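Local coordinates for protein D,D-dipeptidase/D,D-carboxypeptidase (Enterococcus faecalis, PDB 4MUQ) that probably cleaves D-Ala-D-Ala dipeptides and C-terminal D-Ala of cell-wall precursors as a zinc-dependent D,D-peptidase of vancomycin resistance, at residues V172-S177 with Y203-A208; F193-L198 with N241-V246. One frame throughout, in Å; residues are numbered along the deposited sequence.

Contact 1. Residues V172-S177 with Y203-A208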
loop_
_atom_site.group_PDB
_atom_site.type_symbol
_atom_site.label_atom_id
_atom_site.label_comp_id
_atom_site.label_asym_id
_atom_site.label_seq_id
_atom_site.Cartn_x
_atom_site.Cartn_y
_atom_site.Cartn_z
ATOM N N VAL A 172 1.514 -3.134 -0.141
ATOM C CA VAL A 172 2.934 -2.786 -0.297
ATOM C C VAL A 172 3.715 -3.931 -0.918
ATOM O O VAL A 172 4.856 -3.746 -1.359
ATOM C CB VAL A 172 3.598 -2.386 1.036
ATOM C CG1 VAL A 172 3.055 -1.050 1.517
ATOM C CG2 VAL A 172 3.406 -3.470 2.093
ATOM N N GLY A 173 3.114 -5.115 -0.959
ATOM C CA GLY A 173 3.783 -6.296 -1.464
ATOM C C GLY A 173 4.485 -7.099 -0.384
ATOM O O GLY A 173 4.920 -6.557 0.635
ATOM N N TYR A 174 4.575 -8.400 -0.610
ATOM C CA TYR A 174 5.339 -9.289 0.254
ATOM C C TYR A 174 6.809 -9.184 -0.159
ATOM O O TYR A 174 7.111 -9.084 -1.346
ATOM C CB TYR A 174 4.830 -10.712 0.046
ATOM C CG TYR A 174 5.393 -11.747 0.984
ATOM C CD1 TYR A 174 4.820 -11.960 2.239
ATOM C CD2 TYR A 174 6.479 -12.525 0.616
ATOM C CE1 TYR A 174 5.329 -12.911 3.100
ATOM C CE2 TYR A 174 6.995 -13.486 1.477
ATOM C CZ TYR A 174 6.412 -13.669 2.714
ATOM O OH TYR A 174 6.917 -14.621 3.573
ATOM N N PRO A 175 7.746 -9.239 0.808
ATOM C CA PRO A 175 7.583 -9.473 2.250
ATOM C C PRO A 175 7.497 -8.187 3.067
ATOM O O PRO A 175 7.476 -8.258 4.305
ATOM C CB PRO A 175 8.875 -10.210 2.606
ATOM C CG PRO A 175 9.896 -9.555 1.714
ATOM C CD PRO A 175 9.169 -9.238 0.416
ATOM N N HIS A 176 7.449 -7.035 2.408
ATOM C CA HIS A 176 7.404 -5.767 3.120
ATOM C C HIS A 176 6.287 -5.719 4.143
ATOM O O HIS A 176 6.494 -5.268 5.265
ATOM C CB HIS A 176 7.288 -4.609 2.128
ATOM C CG HIS A 176 8.291 -4.707 1.029
ATOM N ND1 HIS A 176 9.625 -4.391 1.203
ATOM C CD2 HIS A 176 8.173 -5.174 -0.234
ATOM C CE1 HIS A 176 10.276 -4.632 0.080
ATOM N NE2 HIS A 176 9.419 -5.113 -0.806
ATOM N N SER A 177 5.102 -6.196 3.761
ATOM C CA SER A 177 3.964 -6.190 4.676
ATOM C C SER A 177 4.215 -7.034 5.920
ATOM O O SER A 177 3.751 -6.697 7.018
ATOM C CB SER A 177 2.703 -6.669 3.955
ATOM O OG SER A 177 2.910 -7.935 3.378
ATOM N N TYR A 203 19.079 -5.951 3.863
ATOM C CA TYR A 203 18.192 -6.587 4.832
ATOM C C TYR A 203 17.884 -8.001 4.354
ATOM O O TYR A 203 17.584 -8.208 3.177
ATOM C CB TYR A 203 16.884 -5.787 4.980
ATOM C CG TYR A 203 15.926 -6.378 5.996
ATOM C CD1 TYR A 203 15.995 -6.018 7.340
ATOM C CD2 TYR A 203 14.973 -7.317 5.620
ATOM C CE1 TYR A 203 15.129 -6.561 8.272
ATOM C CE2 TYR A 203 14.103 -7.873 6.552
ATOM C CZ TYR A 203 14.184 -7.486 7.868
ATOM O OH TYR A 203 13.324 -8.038 8.793
ATOM N N LEU A 204 17.942 -8.966 5.264
ATOM C CA LEU A 204 17.653 -10.355 4.920
ATOM C C LEU A 204 16.303 -10.805 5.479
ATOM O O LEU A 204 16.092 -10.793 6.692
ATOM C CB LEU A 204 18.760 -11.284 5.431
ATOM C CG LEU A 204 18.488 -12.771 5.209
ATOM C CD1 LEU A 204 18.395 -13.074 3.730
ATOM C CD2 LEU A 204 19.572 -13.629 5.856
ATOM N N PHE A 205 15.398 -11.209 4.590
ATOM C CA PHE A 205 14.126 -11.799 5.003
ATOM C C PHE A 205 14.132 -13.284 4.670
ATOM O O PHE A 205 14.315 -13.678 3.515
ATOM C CB PHE A 205 12.942 -11.091 4.317
ATOM C CG PHE A 205 11.586 -11.640 4.709
ATOM C CD1 PHE A 205 10.887 -11.091 5.778
ATOM C CD2 PHE A 205 11.022 -12.707 4.021
ATOM C CE1 PHE A 205 9.646 -11.592 6.150
ATOM C CE2 PHE A 205 9.784 -13.218 4.385
ATOM C CZ PHE A 205 9.096 -12.658 5.455
ATOM N N GLU A 206 13.944 -14.115 5.687
ATOM C CA GLU A 206 13.927 -15.548 5.464
ATOM C C GLU A 206 12.933 -16.255 6.374
ATOM O O GLU A 206 12.815 -15.935 7.559
ATOM C CB GLU A 206 15.329 -16.140 5.660
ATOM C CG GLU A 206 15.878 -16.000 7.069
ATOM C CD GLU A 206 17.318 -16.457 7.185
ATOM O OE1 GLU A 206 17.820 -17.123 6.252
ATOM O OE2 GLU A 206 17.949 -16.134 8.209
ATOM N N GLN A 207 12.214 -17.215 5.806
ATOM C CA GLN A 207 11.464 -18.171 6.612
ATOM C C GLN A 207 11.379 -19.545 5.954
ATOM O O GLN A 207 11.167 -19.657 4.742
ATOM C CB GLN A 207 10.065 -17.656 6.971
ATOM C CG GLN A 207 9.177 -17.295 5.789
ATOM C CD GLN A 207 7.739 -17.006 6.205
ATOM O OE1 GLN A 207 6.795 -17.361 5.498
ATOM N NE2 GLN A 207 7.570 -16.355 7.354
ATOM N N ALA A 208 11.569 -20.573 6.782
ATOM C CA ALA A 208 11.383 -21.983 6.422
ATOM C C ALA A 208 11.783 -22.371 5.002
ATOM O O ALA A 208 12.778 -21.880 4.464
ATOM C CB ALA A 208 9.950 -22.408 6.696
#
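P175 and F205 meet through a CH-pi contact. CB of P175 sits 3.5 Å from the centroid of the F205 ring, only 7° off the ring normal, so the proline edge lies over the middle of one face. The cis peptide bond before P175 brings the proline close to the Y174 ring. CB of P175 also lies 3.8 Å above the plane of that Y174 ring, toward its rim, in the corner between the two aromatic rings.

Y174 adds an aromatic contact. Its ring plane stands at 85° to that of F205, with the ring centroids 5.5 Å apart. The hydroxyl end does the touching: Y174 OH lies near the plane of the F205 ring, 3.3 Å from F205 CE2. CG of Y174 is anti to the backbone N (chi1 -173°), which sends the ring out to F205.

At the polar margin, Q207 OE1 is 3.4 Å from Y174 OH. Q207 is poorly ordered, and the distance settles little.

I213 and I215 of strand 213-219 touch P175. The cis-proline loop, with P175 as N-cap of helix 176-183, packs against strand 203-205 at one edge of the sheet with strands 213-219, 244-250 and 234-239. This is packing away from the zinc site of a Hedgehog/DD-peptidase fold enzyme.

Contact 2. Residues F193-L198 with N241-V246; sequences FIKAYL and NIDGFV
The torsions of K195 carry its ammonium group to D243. Its chain leaves with CG anti to the carbonyl carbon (chi1 -65°), runs extended at chi2, and bends at chi3 (67°). CG of D243 lies between the backbone N and the carbonyl carbon, which turns the carboxylate toward K195. The two side chains come from opposite directions. NZ of K195 donates to OD2 of D243 at 2.7 Å, a hydrogen bond within a salt bridge. The approach is from above the carboxylate plane, 36° out of it. The other oxygen is more distant, with K195 NZ 3.8 Å from D243 OD1, so the ammonium group grips one oxygen rather than straddling both. OD1 has a different partner, the hydroxyl of Y217.

The second point of contact is apolar. CG2 of I194 meets CG2 of V246 at 3.9 Å, methyl to methyl, as the two side chains pass at a slant. I215 of strand 213-219, next to strand 244-250 in the sheet, touches both I194 and V246.

K195 lies in a type I turn from I194 to Y197, which follows on from helix 187-194. N240 OD1 accepts bonds from the backbone N of I242, D243 and G244, which shapes the loop carrying the aspartate. With OD2 held by K195 and OD1 by Y217, the carboxylate is probably kept ionised and its rotation restricted.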
loop_
_atom_site.group_PDB
_atom_site.type_symbol
_atom_site.label_atom_id
_atom_site.label_comp_id
_atom_site.label_asym_id
_atom_site.label_seq_id
_atom_site.Cartn_x
_atom_site.Cartn_y
_atom_site.Cartn_z
ATOM N N PHE A 193 12.989 3.047 8.096
ATOM C CA PHE A 193 13.711 1.860 8.547
ATOM C C PHE A 193 14.601 1.288 7.453
ATOM O O PHE A 193 15.779 1.012 7.675
ATOM C CB PHE A 193 12.682 0.810 8.982
ATOM C CG PHE A 193 13.258 -0.568 9.231
ATOM C CD1 PHE A 193 13.834 -0.889 10.446
ATOM C CD2 PHE A 193 13.126 -1.566 8.269
ATOM C CE1 PHE A 193 14.332 -2.165 10.676
ATOM C CE2 PHE A 193 13.609 -2.837 8.494
ATOM C CZ PHE A 193 14.211 -3.135 9.695
ATOM N N ILE A 194 14.031 1.115 6.263
ATOM C CA ILE A 194 14.765 0.443 5.197
ATOM C C ILE A 194 15.975 1.245 4.688
ATOM O O ILE A 194 16.912 0.675 4.126
ATOM C CB ILE A 194 13.832 0.015 4.041
ATOM C CG1 ILE A 194 14.458 -1.139 3.257
ATOM C CG2 ILE A 194 13.503 1.193 3.150
ATOM C CD1 ILE A 194 14.606 -2.407 4.076
ATOM N N LYS A 195 15.982 2.555 4.916
ATOM C CA LYS A 195 17.121 3.369 4.491
ATOM C C LYS A 195 18.397 3.038 5.269
ATOM O O LYS A 195 19.480 3.451 4.881
ATOM C CB LYS A 195 16.777 4.866 4.557
ATOM C CG LYS A 195 15.676 5.276 3.566
ATOM C CD LYS A 195 15.202 6.708 3.752
ATOM C CE LYS A 195 16.272 7.706 3.394
ATOM N NZ LYS A 195 15.759 9.101 3.478
ATOM N N ALA A 196 18.269 2.263 6.344
ATOM C CA ALA A 196 19.425 1.806 7.112
ATOM C C ALA A 196 20.128 0.639 6.433
ATOM O O ALA A 196 21.227 0.256 6.837
ATOM C CB ALA A 196 19.003 1.413 8.517
ATOM N N TYR A 197 19.485 0.065 5.423
ATOM C CA TYR A 197 20.024 -1.093 4.716
ATOM C C TYR A 197 20.368 -0.759 3.265
ATOM O O TYR A 197 19.505 -0.785 2.391
ATOM C CB TYR A 197 19.030 -2.255 4.768
ATOM C CG TYR A 197 18.779 -2.762 6.168
ATOM C CD1 TYR A 197 19.604 -3.724 6.737
ATOM C CD2 TYR A 197 17.734 -2.266 6.930
ATOM C CE1 TYR A 197 19.387 -4.181 8.019
ATOM C CE2 TYR A 197 17.519 -2.713 8.217
ATOM C CZ TYR A 197 18.341 -3.679 8.750
ATOM O OH TYR A 197 18.119 -4.128 10.031
ATOM N N LEU A 198 21.631 -0.441 3.013
ATOM C CA LEU A 198 22.085 -0.120 1.662
ATOM C C LEU A 198 22.568 -1.386 0.966
ATOM O O LEU A 198 22.520 -2.467 1.546
ATOM C CB LEU A 198 23.200 0.915 1.720
ATOM C CG LEU A 198 22.840 2.106 2.603
ATOM C CD1 LEU A 198 24.016 3.047 2.728
ATOM C CD2 LEU A 198 21.644 2.827 2.020
ATOM N N ASN A 241 8.665 7.446 -3.140
ATOM C CA ASN A 241 7.906 8.692 -3.312
ATOM C C ASN A 241 8.596 9.919 -2.733
ATOM O O ASN A 241 8.021 11.010 -2.699
ATOM C CB ASN A 241 6.472 8.589 -2.751
ATOM C CG ASN A 241 5.512 9.518 -3.456
ATOM O OD1 ASN A 241 5.598 9.716 -4.672
ATOM N ND2 ASN A 241 4.579 10.103 -2.696
ATOM N N ILE A 242 9.842 9.747 -2.299
ATOM C CA ILE A 242 10.530 10.820 -1.592
ATOM C C ILE A 242 11.937 11.081 -2.125
ATOM O O ILE A 242 12.255 12.182 -2.573
ATOM C CB ILE A 242 10.649 10.512 -0.078
ATOM C CG1 ILE A 242 9.296 10.130 0.522
ATOM C CG2 ILE A 242 11.261 11.698 0.666
ATOM C CD1 ILE A 242 9.395 9.688 1.978
ATOM N N ASP A 243 12.785 10.060 -2.080
ATOM C CA ASP A 243 14.198 10.309 -2.286
ATOM C C ASP A 243 14.978 9.148 -2.863
ATOM O O ASP A 243 16.179 9.266 -3.026
ATOM C CB ASP A 243 14.842 10.771 -0.966
ATOM C CG ASP A 243 14.585 9.802 0.192
ATOM O OD1 ASP A 243 14.478 8.584 -0.057
ATOM O OD2 ASP A 243 14.508 10.264 1.354
ATOM N N GLY A 244 14.335 8.030 -3.166
ATOM C CA GLY A 244 15.092 6.887 -3.647
ATOM C C GLY A 244 14.261 5.653 -3.932
ATOM O O GLY A 244 13.022 5.710 -4.086
ATOM N N PHE A 245 14.958 4.523 -3.987
ATOM C CA PHE A 245 14.385 3.282 -4.455
ATOM C C PHE A 245 14.568 2.179 -3.426
ATOM O O PHE A 245 15.562 2.157 -2.685
ATOM C CB PHE A 245 15.036 2.868 -5.780
ATOM C CG PHE A 245 14.908 3.893 -6.875
ATOM C CD1 PHE A 245 13.734 3.986 -7.621
ATOM C CD2 PHE A 245 15.945 4.771 -7.151
ATOM C CE1 PHE A 245 13.612 4.928 -8.632
ATOM C CE2 PHE A 245 15.827 5.720 -8.160
ATOM C CZ PHE A 245 14.656 5.797 -8.904
ATOM N N VAL A 246 13.608 1.262 -3.392
ATOM C CA VAL A 246 13.723 0.042 -2.614
ATOM C C VAL A 246 13.774 -1.138 -3.578
ATOM O O VAL A 246 12.896 -1.294 -4.441
ATOM C CB VAL A 246 12.550 -0.117 -1.644
ATOM C CG1 VAL A 246 12.657 -1.439 -0.890
ATOM C CG2 VAL A 246 12.540 1.041 -0.670
#

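Both contacts reach the same antiparallel sheet, and both combine buried and more exposed residues. Contact 1 uses the loop leading into helix 176-183 and the outermost strand 203-205 with the residues that follow it. Contact 2 uses the region where helix 187-194 runs into its turn, with the loop and first residues of the inner strand 244-250. Their chemistry differs: contact 1 rests on proline and aromatic packing, while contact 2 joins a small buried methyl contact to a salt bridge among partly exposed residues. They also touch each other. Y203 packs on Y197, F193 and I194, and H176 packs on V246. The four segments alternate along the chain.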